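Local coordinates for chitin oligosaccahride binding protein NagB1 (Paenibacillus sp. FPU-7, PDB 7EHP) that binds chitin oligosaccharides such as N,N'-diacetylchitobiose, probably as the extracellular solute-binding component that delivers them to a transporter, at residues G112-E120 with S320-L328; Y225-R233 with M240-L250. One frame throughout, in Å; residues are numbered along the deposited sequence.

Contact 1: residues G112-E120 with S320-L328; sequences GLPTAYFVE and SGILPAMKL. With NAG (2-acetamido-2-deoxy-beta-D-glucopyranose), chain C.
Part of strand 109-125, which lines the chitin-oligosaccharide site, meets the short segment that follows helix 310-320, and A116 and Y117 do most of the touching against I322, L323 and A325. The one direct hydrogen bond is between backbones: Y117 N donates to L323 O at 2.9 Å, reaching the oxygen from above the carbonyl plane, 42° out of it. The same oxygen also receives a CA-H...O contact from A116 CA. Y117 and L323 are linked a second time through a water, which donates to Y117 O and accepts from L323 N. A116 CB presses on I322 CG2 at 3.5 Å, tighter than ordinary carbon packing, while A325 CB sits 3.4 Å from P114 O. The CD2 edge of the Y117 ring comes to 4.0 Å from L323 CD1, because chi1 of 167° swings CG to the side of the carbonyl carbon; the Y117 OH is hydrogen-bonded to Q349. In this periplasmic-binding-protein type of fold, the long strand lines the sugar site with T115, A116, F118 and E120. F118 turns away from 320-328 and receives C6 of the chain C NAG over the centre of its ring, 3.5 Å above the plane, a CH-pi contact from the exocyclic carbon. T115 and A116 touch another NAG, and Q313 and Q316 of helix 310-320 bind T115 O.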
loop_
_atom_site.group_PDB
_atom_site.type_symbol
_atom_site.label_atom_id
_atom_site.label_comp_id
_atom_site.label_asym_id
_atom_site.label_seq_id
_atom_site.Cartn_x
_atom_site.Cartn_y
_atom_site.Cartn_z
ATOM N N GLY A 112 10.302 -1.625 -13.569
ATOM C CA GLY A 112 10.551 -1.577 -12.142
ATOM C C GLY A 112 10.409 -2.971 -11.584
ATOM O O GLY A 112 9.967 -3.897 -12.275
ATOM N N LEU A 113 10.808 -3.118 -10.321
ATOM C CA LEU A 113 10.769 -4.414 -9.647
ATOM C C LEU A 113 10.099 -4.243 -8.292
ATOM O O LEU A 113 10.578 -3.437 -7.465
ATOM C CB LEU A 113 12.181 -5.005 -9.496
ATOM C CG LEU A 113 12.961 -5.304 -10.785
ATOM C CD1 LEU A 113 14.406 -5.751 -10.489
ATOM C CD2 LEU A 113 12.227 -6.331 -11.659
ATOM N N PRO A 114 9.014 -4.969 -8.010
ATOM C CA PRO A 114 8.396 -4.881 -6.686
ATOM C C PRO A 114 9.275 -5.551 -5.650
ATOM O O PRO A 114 9.834 -6.626 -5.891
ATOM C CB PRO A 114 7.075 -5.643 -6.866
ATOM C CG PRO A 114 7.401 -6.646 -7.915
ATOM C CD PRO A 114 8.266 -5.885 -8.893
ATOM N N THR A 115 9.414 -4.901 -4.495
ATOM C CA THR A 115 10.170 -5.507 -3.410
ATOM C C THR A 115 9.288 -6.270 -2.453
ATOM O O THR A 115 9.816 -6.969 -1.587
ATOM C CB THR A 115 10.937 -4.461 -2.593
ATOM O OG1 THR A 115 10.023 -3.467 -2.122
ATOM C CG2 THR A 115 12.089 -3.826 -3.413
ATOM N N ALA A 116 7.968 -6.106 -2.555
ATOM C CA ALA A 116 7.048 -6.729 -1.622
ATOM C C ALA A 116 5.759 -7.111 -2.334
ATOM O O ALA A 116 5.386 -6.518 -3.345
ATOM C CB ALA A 116 6.701 -5.799 -0.456
ATOM N N TYR A 117 5.085 -8.111 -1.779
ATOM C CA TYR A 117 3.670 -8.332 -2.016
ATOM C C TYR A 117 2.899 -7.763 -0.831
ATOM O O TYR A 117 3.284 -7.969 0.325
ATOM C CB TYR A 117 3.367 -9.825 -2.178
ATOM C CG TYR A 117 1.897 -10.167 -2.130
ATOM C CD1 TYR A 117 1.100 -10.028 -3.257
ATOM C CD2 TYR A 117 1.306 -10.618 -0.950
ATOM C CE1 TYR A 117 -0.243 -10.341 -3.222
ATOM C CE2 TYR A 117 -0.029 -10.939 -0.907
ATOM C CZ TYR A 117 -0.799 -10.798 -2.049
ATOM O OH TYR A 117 -2.130 -11.104 -2.010
ATOM N N PHE A 118 1.819 -7.046 -1.111
ATOM C CA PHE A 118 1.014 -6.457 -0.048
ATOM C C PHE A 118 -0.394 -7.032 -0.096
ATOM O O PHE A 118 -0.867 -7.441 -1.157
ATOM C CB PHE A 118 0.977 -4.904 -0.158
ATOM C CG PHE A 118 -0.079 -4.366 -1.102
ATOM C CD1 PHE A 118 -1.383 -4.135 -0.666
ATOM C CD2 PHE A 118 0.239 -4.079 -2.421
ATOM C CE1 PHE A 118 -2.360 -3.644 -1.547
ATOM C CE2 PHE A 118 -0.717 -3.596 -3.303
ATOM C CZ PHE A 118 -2.017 -3.369 -2.864
ATOM N N VAL A 119 -1.044 -7.098 1.074
ATOM C CA VAL A 119 -2.501 -7.135 1.181
ATOM C C VAL A 119 -2.925 -6.027 2.134
ATOM O O VAL A 119 -2.157 -5.597 2.997
ATOM C CB VAL A 119 -3.078 -8.497 1.675
ATOM C CG1 VAL A 119 -2.996 -9.556 0.606
ATOM C CG2 VAL A 119 -2.386 -8.962 2.954
ATOM N N GLU A 120 -4.159 -5.559 1.975
ATOM C CA GLU A 120 -4.780 -4.644 2.921
ATOM C C GLU A 120 -6.005 -5.317 3.507
ATOM O O GLU A 120 -6.799 -5.904 2.774
ATOM C CB GLU A 120 -5.186 -3.335 2.253
ATOM C CG GLU A 120 -4.035 -2.448 1.892
ATOM C CD GLU A 120 -4.480 -1.135 1.282
ATOM O OE1 GLU A 120 -5.661 -0.741 1.484
ATOM O OE2 GLU A 120 -3.642 -0.511 0.589
ATOM N N SER A 320 10.499 -7.918 9.788
ATOM C CA SER A 320 9.533 -6.848 9.725
ATOM C C SER A 320 8.184 -7.279 9.172
ATOM O O SER A 320 7.288 -6.442 9.097
ATOM C CB SER A 320 10.101 -5.690 8.887
ATOM O OG SER A 320 11.154 -5.007 9.553
ATOM N N GLY A 321 8.014 -8.542 8.785
ATOM C CA GLY A 321 6.733 -9.048 8.335
ATOM C C GLY A 321 6.385 -8.744 6.897
ATOM O O GLY A 321 5.258 -9.031 6.469
ATOM N N ILE A 322 7.310 -8.173 6.131
ATOM C CA ILE A 322 6.990 -7.807 4.757
ATOM C C ILE A 322 6.932 -9.049 3.882
ATOM O O ILE A 322 7.906 -9.802 3.774
ATOM C CB ILE A 322 7.973 -6.754 4.218
ATOM C CG1 ILE A 322 7.736 -5.419 4.938
ATOM C CG2 ILE A 322 7.794 -6.554 2.740
ATOM C CD1 ILE A 322 8.470 -5.242 6.125
ATOM N N LEU A 323 5.792 -9.239 3.223
ATOM C CA LEU A 323 5.554 -10.433 2.429
ATOM C C LEU A 323 6.365 -10.398 1.130
ATOM O O LEU A 323 6.453 -9.356 0.467
ATOM C CB LEU A 323 4.059 -10.564 2.129
ATOM C CG LEU A 323 3.204 -10.531 3.401
ATOM C CD1 LEU A 323 1.715 -10.514 3.062
ATOM C CD2 LEU A 323 3.531 -11.697 4.331
ATOM N N PRO A 324 6.944 -11.529 0.725
ATOM C CA PRO A 324 7.889 -11.513 -0.390
ATOM C C PRO A 324 7.200 -11.236 -1.711
ATOM O O PRO A 324 6.082 -11.694 -1.963
ATOM C CB PRO A 324 8.475 -12.929 -0.368
ATOM C CG PRO A 324 7.392 -13.758 0.236
ATOM C CD PRO A 324 6.839 -12.869 1.327
ATOM N N ALA A 325 7.894 -10.501 -2.570
ATOM C CA ALA A 325 7.460 -10.354 -3.946
ATOM C C ALA A 325 8.019 -11.441 -4.860
ATOM O O ALA A 325 7.501 -11.608 -5.971
ATOM C CB ALA A 325 7.848 -8.974 -4.489
ATOM N N MET A 326 9.040 -12.189 -4.431
ATOM C CA MET A 326 9.643 -13.235 -5.258
ATOM C C MET A 326 9.311 -14.632 -4.734
ATOM O O MET A 326 8.782 -14.809 -3.632
ATOM C CB MET A 326 11.172 -13.049 -5.371
ATOM C CG MET A 326 11.640 -11.593 -5.505
ATOM S SD MET A 326 13.424 -11.301 -5.342
ATOM C CE MET A 326 14.027 -11.827 -6.925
ATOM N N LYS A 327 9.608 -15.633 -5.559
ATOM C CA LYS A 327 9.419 -17.027 -5.166
ATOM C C LYS A 327 10.520 -17.444 -4.195
ATOM O O LYS A 327 11.704 -17.241 -4.472
ATOM C CB LYS A 327 9.419 -17.942 -6.393
ATOM C CG LYS A 327 8.433 -17.540 -7.492
ATOM C CD LYS A 327 7.785 -18.769 -8.150
ATOM C CE LYS A 327 6.904 -18.413 -9.359
ATOM N NZ LYS A 327 7.689 -18.043 -10.578
ATOM N N LEU A 328 10.127 -18.031 -3.060
ATOM C CA LEU A 328 11.043 -18.403 -1.988
ATOM C C LEU A 328 11.137 -19.919 -1.830
ATOM O O LEU A 328 10.203 -20.657 -2.162
ATOM C CB LEU A 328 10.608 -17.791 -0.652
ATOM C CG LEU A 328 11.189 -16.426 -0.282
ATOM C CD1 LEU A 328 10.906 -15.402 -1.354
ATOM C CD2 LEU A 328 10.601 -15.966 1.023
HETATM C C1 NAG C . 1.117 2.443 0.044
HETATM C C2 NAG C . 0.679 3.654 -0.773
HETATM C C3 NAG C . -0.757 3.477 -1.244
HETATM C C4 NAG C . -0.891 2.173 -2.014
HETATM C C5 NAG C . -0.389 1.006 -1.166
HETATM C C6 NAG C . -0.400 -0.317 -1.900
HETATM C C7 NAG C . 1.582 5.922 -0.490
HETATM C C8 NAG C . 1.628 7.129 0.378
HETATM N N2 NAG C . 0.841 4.900 -0.037
HETATM O O3 NAG C . -1.110 4.567 -2.082
HETATM O O4 NAG C . -2.249 1.934 -2.358
HETATM O O5 NAG C . 0.959 1.241 -0.741
HETATM O O6 NAG C . 0.290 -0.245 -3.142
HETATM O O7 NAG C . 2.182 5.871 -1.569
HETATM O O HOH W 1 3.956 -6.750 2.644
#

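Contact 2: residues Y225-R233 with M240-L250; sequences YAEQQYAFR and MFDGSWASAAL. With NAG (2-acetamido-2-deoxy-beta-D-glucopyranose), chain B; NAG (2-acetamido-2-deoxy-beta-D-glucopyranose), chain C.
Y225 and D242 meet where the start of helix 225-233 comes against strand 240-243 in the solute-binding fold, with the 3-10 turn after the strand packed alongside. The D242 carboxylate collects the donors. Its OD1 accepts a hydrogen bond from the Y225 hydroxyl at 2.6 Å through the syn lone pair, in the plane of the tyrosine ring, and on the anti side takes G243 N. Its OD2 accepts a nearly straight bond from Q229 NE2 (2.9 Å, 172°), which lies in the glutamine's amide plane, plus a weak one from Q228 NE2. Four donors would probably stabilise the charged form of this buried group. Q228 NE2 also binds F241 O, and a water donates to both Q228 OE1 and F241 O; Q229 OE1 is taken by R11.

The Y225 hydroxyl, donating to D242 OD1, also accepts from W245 NE1 at 2.7 Å. A chi1 of 61° helps set the W245 indole with NE1 at that hydroxyl and one face on the sugar: C4 of the chain B NAG stands 3.8 Å above the ring centre, while the opposite face lies over G243 CA. An alanine here would remove this sugar platform and the NE1 donor, so the sugar would probably lose its stacking surface and the Y225 hydroxyl a partner.

Beside these polar groups M240 SD makes an oblique Met-aromatic contact with F232, and L250 CD2 meets that ring's edge. R233, also salt-bridged to D13, sends NH1 to A249 O at 2.8 Å, with the oxygen in the guanidinium plane.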
loop_
_atom_site.group_PDB
_atom_site.type_symbol
_atom_site.label_atom_id
_atom_site.label_comp_id
_atom_site.label_asym_id
_atom_site.label_seq_id
_atom_site.Cartn_x
_atom_site.Cartn_y
_atom_site.Cartn_z
ATOM N N TYR A 225 -0.619 9.297 9.748
ATOM C CA TYR A 225 -0.751 7.857 9.534
ATOM C C TYR A 225 -0.294 7.006 10.721
ATOM O O TYR A 225 -1.029 6.126 11.182
ATOM C CB TYR A 225 0.030 7.478 8.276
ATOM C CG TYR A 225 0.066 5.991 7.952
ATOM C CD1 TYR A 225 -1.072 5.192 8.075
ATOM C CD2 TYR A 225 1.235 5.399 7.484
ATOM C CE1 TYR A 225 -1.040 3.825 7.745
ATOM C CE2 TYR A 225 1.288 4.043 7.151
ATOM C CZ TYR A 225 0.158 3.265 7.278
ATOM O OH TYR A 225 0.225 1.928 6.943
ATOM N N ALA A 226 0.919 7.254 11.232
ATOM C CA ALA A 226 1.462 6.421 12.307
ATOM C C ALA A 226 0.572 6.370 13.542
ATOM O O ALA A 226 0.661 5.411 14.320
ATOM C CB ALA A 226 2.845 6.923 12.729
ATOM N N GLU A 227 -0.261 7.384 13.763
ATOM C CA GLU A 227 -1.061 7.436 14.983
ATOM C C GLU A 227 -2.124 6.340 15.025
ATOM O O GLU A 227 -2.460 5.846 16.108
ATOM C CB GLU A 227 -1.690 8.829 15.115
ATOM C CG GLU A 227 -0.604 9.880 15.352
ATOM C CD GLU A 227 -1.129 11.247 15.730
ATOM O OE1 GLU A 227 -1.659 11.396 16.851
ATOM O OE2 GLU A 227 -0.973 12.181 14.912
ATOM N N GLN A 228 -2.650 5.923 13.871
ATOM C CA GLN A 228 -3.565 4.784 13.899
ATOM C C GLN A 228 -2.844 3.510 14.316
ATOM O O GLN A 228 -3.419 2.664 15.017
ATOM C CB GLN A 228 -4.259 4.634 12.548
ATOM C CG GLN A 228 -3.506 3.912 11.447
ATOM C CD GLN A 228 -4.452 3.491 10.328
ATOM O OE1 GLN A 228 -5.438 4.181 10.053
ATOM N NE2 GLN A 228 -4.157 2.363 9.676
ATOM N N GLN A 229 -1.567 3.390 13.961
ATOM C CA GLN A 229 -0.798 2.227 14.366
ATOM C C GLN A 229 -0.444 2.298 15.844
ATOM O O GLN A 229 -0.434 1.272 16.534
ATOM C CB GLN A 229 0.452 2.113 13.489
ATOM C CG GLN A 229 0.079 1.833 12.021
ATOM C CD GLN A 229 1.255 1.861 11.062
ATOM O OE1 GLN A 229 2.382 2.187 11.437
ATOM N NE2 GLN A 229 1.000 1.494 9.814
ATOM N N TYR A 230 -0.174 3.502 16.360
ATOM C CA TYR A 230 -0.013 3.630 17.803
ATOM C C TYR A 230 -1.264 3.135 18.522
ATOM O O TYR A 230 -1.181 2.291 19.424
ATOM C CB TYR A 230 0.266 5.080 18.194
ATOM C CG TYR A 230 1.460 5.769 17.567
ATOM C CD1 TYR A 230 2.568 5.061 17.091
ATOM C CD2 TYR A 230 1.486 7.160 17.487
ATOM C CE1 TYR A 230 3.676 5.754 16.529
ATOM C CE2 TYR A 230 2.561 7.845 16.928
ATOM C CZ TYR A 230 3.646 7.153 16.455
ATOM O OH TYR A 230 4.675 7.893 15.924
ATOM N N ALA A 231 -2.438 3.647 18.123
ATOM C CA ALA A 231 -3.673 3.326 18.838
ATOM C C ALA A 231 -3.910 1.831 18.862
ATOM O O ALA A 231 -4.228 1.259 19.911
ATOM C CB ALA A 231 -4.871 4.043 18.206
ATOM N N PHE A 232 -3.733 1.172 17.711
ATOM C CA PHE A 232 -3.933 -0.270 17.659
ATOM C C PHE A 232 -2.898 -1.013 18.500
ATOM O O PHE A 232 -3.242 -1.903 19.289
ATOM C CB PHE A 232 -3.893 -0.752 16.213
ATOM C CG PHE A 232 -4.123 -2.220 16.076
ATOM C CD1 PHE A 232 -5.366 -2.770 16.401
ATOM C CD2 PHE A 232 -3.099 -3.060 15.653
ATOM C CE1 PHE A 232 -5.592 -4.129 16.293
ATOM C CE2 PHE A 232 -3.302 -4.422 15.547
ATOM C CZ PHE A 232 -4.565 -4.964 15.862
ATOM N N ARG A 233 -1.613 -0.696 18.329
ATOM C CA ARG A 233 -0.612 -1.498 19.025
ATOM C C ARG A 233 -0.601 -1.223 20.526
ATOM O O ARG A 233 -0.162 -2.079 21.304
ATOM C CB ARG A 233 0.775 -1.274 18.409
ATOM C CG ARG A 233 1.604 -0.169 19.027
ATOM C CD ARG A 233 2.904 0.036 18.230
ATOM N NE ARG A 233 3.621 1.225 18.680
ATOM C CZ ARG A 233 4.459 1.928 17.928
ATOM N NH1 ARG A 233 4.692 1.576 16.665
ATOM N NH2 ARG A 233 5.051 2.995 18.437
ATOM N N MET A 240 -7.951 -2.298 13.048
ATOM C CA MET A 240 -7.289 -1.275 12.243
ATOM C C MET A 240 -7.207 -1.797 10.823
ATOM O O MET A 240 -6.572 -2.833 10.600
ATOM C CB MET A 240 -5.881 -0.995 12.762
ATOM C CG MET A 240 -5.084 -0.057 11.870
ATOM S SD MET A 240 -3.492 0.321 12.608
ATOM C CE MET A 240 -2.555 -1.151 12.152
ATOM N N PHE A 241 -7.804 -1.084 9.867
ATOM C CA PHE A 241 -7.624 -1.435 8.462
ATOM C C PHE A 241 -6.299 -0.848 7.981
ATOM O O PHE A 241 -6.068 0.359 8.101
ATOM C CB PHE A 241 -8.794 -0.915 7.613
ATOM C CG PHE A 241 -8.821 -1.450 6.207
ATOM C CD1 PHE A 241 -7.957 -0.960 5.247
ATOM C CD2 PHE A 241 -9.725 -2.445 5.838
ATOM C CE1 PHE A 241 -7.974 -1.462 3.944
ATOM C CE2 PHE A 241 -9.749 -2.952 4.519
ATOM C CZ PHE A 241 -8.867 -2.459 3.581
ATOM N N ASP A 242 -5.438 -1.692 7.420
ATOM C CA ASP A 242 -4.095 -1.257 7.044
ATOM C C ASP A 242 -3.490 -2.268 6.077
ATOM O O ASP A 242 -4.052 -3.338 5.821
ATOM C CB ASP A 242 -3.205 -1.087 8.290
ATOM C CG ASP A 242 -2.168 0.005 8.125
ATOM O OD1 ASP A 242 -1.856 0.353 6.963
ATOM O OD2 ASP A 242 -1.671 0.524 9.159
ATOM N N GLY A 243 -2.336 -1.914 5.542
ATOM C CA GLY A 243 -1.597 -2.817 4.692
ATOM C C GLY A 243 -0.674 -3.720 5.475
ATOM O O GLY A 243 -0.301 -3.419 6.607
ATOM N N SER A 244 -0.291 -4.834 4.843
ATOM C CA SER A 244 0.610 -5.789 5.485
ATOM C C SER A 244 1.947 -5.157 5.885
ATOM O O SER A 244 2.588 -5.618 6.841
ATOM C CB SER A 244 0.859 -6.975 4.549
ATOM O OG SER A 244 1.247 -6.492 3.283
ATOM N N TRP A 245 2.378 -4.106 5.176
ATOM C CA TRP A 245 3.635 -3.434 5.517
ATOM C C TRP A 245 3.601 -2.836 6.921
ATOM O O TRP A 245 4.660 -2.506 7.468
ATOM C CB TRP A 245 3.945 -2.323 4.500
ATOM C CG TRP A 245 2.876 -1.268 4.497
ATOM C CD1 TRP A 245 2.719 -0.237 5.395
ATOM C CD2 TRP A 245 1.777 -1.177 3.586
ATOM N NE1 TRP A 245 1.587 0.492 5.081
ATOM C CE2 TRP A 245 0.996 -0.064 3.973
ATOM C CE3 TRP A 245 1.367 -1.935 2.485
ATOM C CZ2 TRP A 245 -0.155 0.311 3.285
ATOM C CZ3 TRP A 245 0.227 -1.562 1.805
ATOM C CH2 TRP A 245 -0.524 -0.447 2.203
ATOM N N ALA A 246 2.412 -2.706 7.516
ATOM C CA ALA A 246 2.255 -2.067 8.818
ATOM C C ALA A 246 2.814 -2.907 9.945
ATOM O O ALA A 246 3.114 -2.367 11.013
ATOM C CB ALA A 246 0.773 -1.780 9.100
ATOM N N SER A 247 2.926 -4.217 9.749
ATOM C CA SER A 247 3.506 -5.058 10.781
ATOM C C SER A 247 4.947 -4.662 11.100
ATOM O O SER A 247 5.428 -4.964 12.195
ATOM C CB SER A 247 3.430 -6.520 10.352
ATOM O OG SER A 247 4.317 -6.745 9.270
ATOM N N ALA A 248 5.639 -3.971 10.182
ATOM C CA ALA A 248 6.966 -3.452 10.486
ATOM C C ALA A 248 6.952 -2.491 11.667
ATOM O O ALA A 248 8.027 -2.188 12.214
ATOM C CB ALA A 248 7.560 -2.762 9.252
ATOM N N ALA A 249 5.765 -2.026 12.081
ATOM C CA ALA A 249 5.612 -1.063 13.164
ATOM C C ALA A 249 4.717 -1.567 14.292
ATOM O O ALA A 249 4.281 -0.764 15.127
ATOM C CB ALA A 249 5.064 0.258 12.618
ATOM N N LEU A 250 4.455 -2.871 14.370
ATOM C CA LEU A 250 3.352 -3.354 15.189
ATOM C C LEU A 250 3.755 -4.250 16.350
ATOM O O LEU A 250 3.239 -4.062 17.458
ATOM C CB LEU A 250 2.340 -4.106 14.313
ATOM C CG LEU A 250 1.347 -3.219 13.576
ATOM C CD1 LEU A 250 0.317 -4.099 12.921
ATOM C CD2 LEU A 250 0.690 -2.212 14.487
HETATM C C1 NAG B . 5.677 1.010 2.179
HETATM C C2 NAG B . 4.989 0.058 1.203
HETATM C C3 NAG B . 3.946 0.814 0.379
HETATM C C4 NAG B . 3.040 1.681 1.260
HETATM C C5 NAG B . 3.858 2.452 2.306
HETATM C C6 NAG B . 3.043 3.236 3.313
HETATM C C7 NAG B . 6.615 -1.710 0.651
HETATM C C8 NAG B . 7.533 -2.254 -0.403
HETATM N N2 NAG B . 5.949 -0.596 0.326
HETATM O O1 NAG B . 6.650 0.328 2.891
HETATM O O3 NAG B . 3.194 -0.127 -0.384
HETATM O O4 NAG B . 2.470 2.680 0.421
HETATM O O5 NAG B . 4.713 1.568 3.045
HETATM O O6 NAG B . 3.882 4.146 4.020
HETATM O O7 NAG B . 6.492 -2.250 1.750
HETATM C C1 NAG C . 1.117 2.443 0.044
HETATM C C2 NAG C . 0.679 3.654 -0.773
HETATM C C3 NAG C . -0.757 3.477 -1.244
HETATM C C4 NAG C . -0.891 2.173 -2.014
HETATM C C5 NAG C . -0.389 1.006 -1.166
HETATM C C6 NAG C . -0.400 -0.317 -1.900
HETATM C C7 NAG C . 1.582 5.922 -0.490
HETATM C C8 NAG C . 1.628 7.129 0.378
HETATM N N2 NAG C . 0.841 4.900 -0.037
HETATM O O3 NAG C . -1.110 4.567 -2.082
HETATM O O4 NAG C . -2.249 1.934 -2.358
HETATM O O5 NAG C . 0.959 1.241 -0.741
HETATM O O6 NAG C . 0.290 -0.245 -3.142
HETATM O O7 NAG C . 2.182 5.871 -1.569
HETATM O O HOH W 2 -7.287 2.792 8.316
#

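Contacts 1 and 2 have centres about 17 Å apart and reach the same sheet, in which strands 109-125 and 237-243 are antiparallel neighbours. They also touch directly: V119 O lies 2.7 Å from S244 N, a probable hydrogen bond, and S320 O lies 3.0 Å from S247 OG, another. Both border the sugar site. F118 of contact 1 and W245 of contact 2 both turn a ring face to the ligand, and both reach the chain C NAG, F118 CE2 to O6 at 3.5 Å and W245 CH2 to C5 at 3.7 Å. E120 packs against W245 and, through OE1, lies 3.5 Å from F241 CE1.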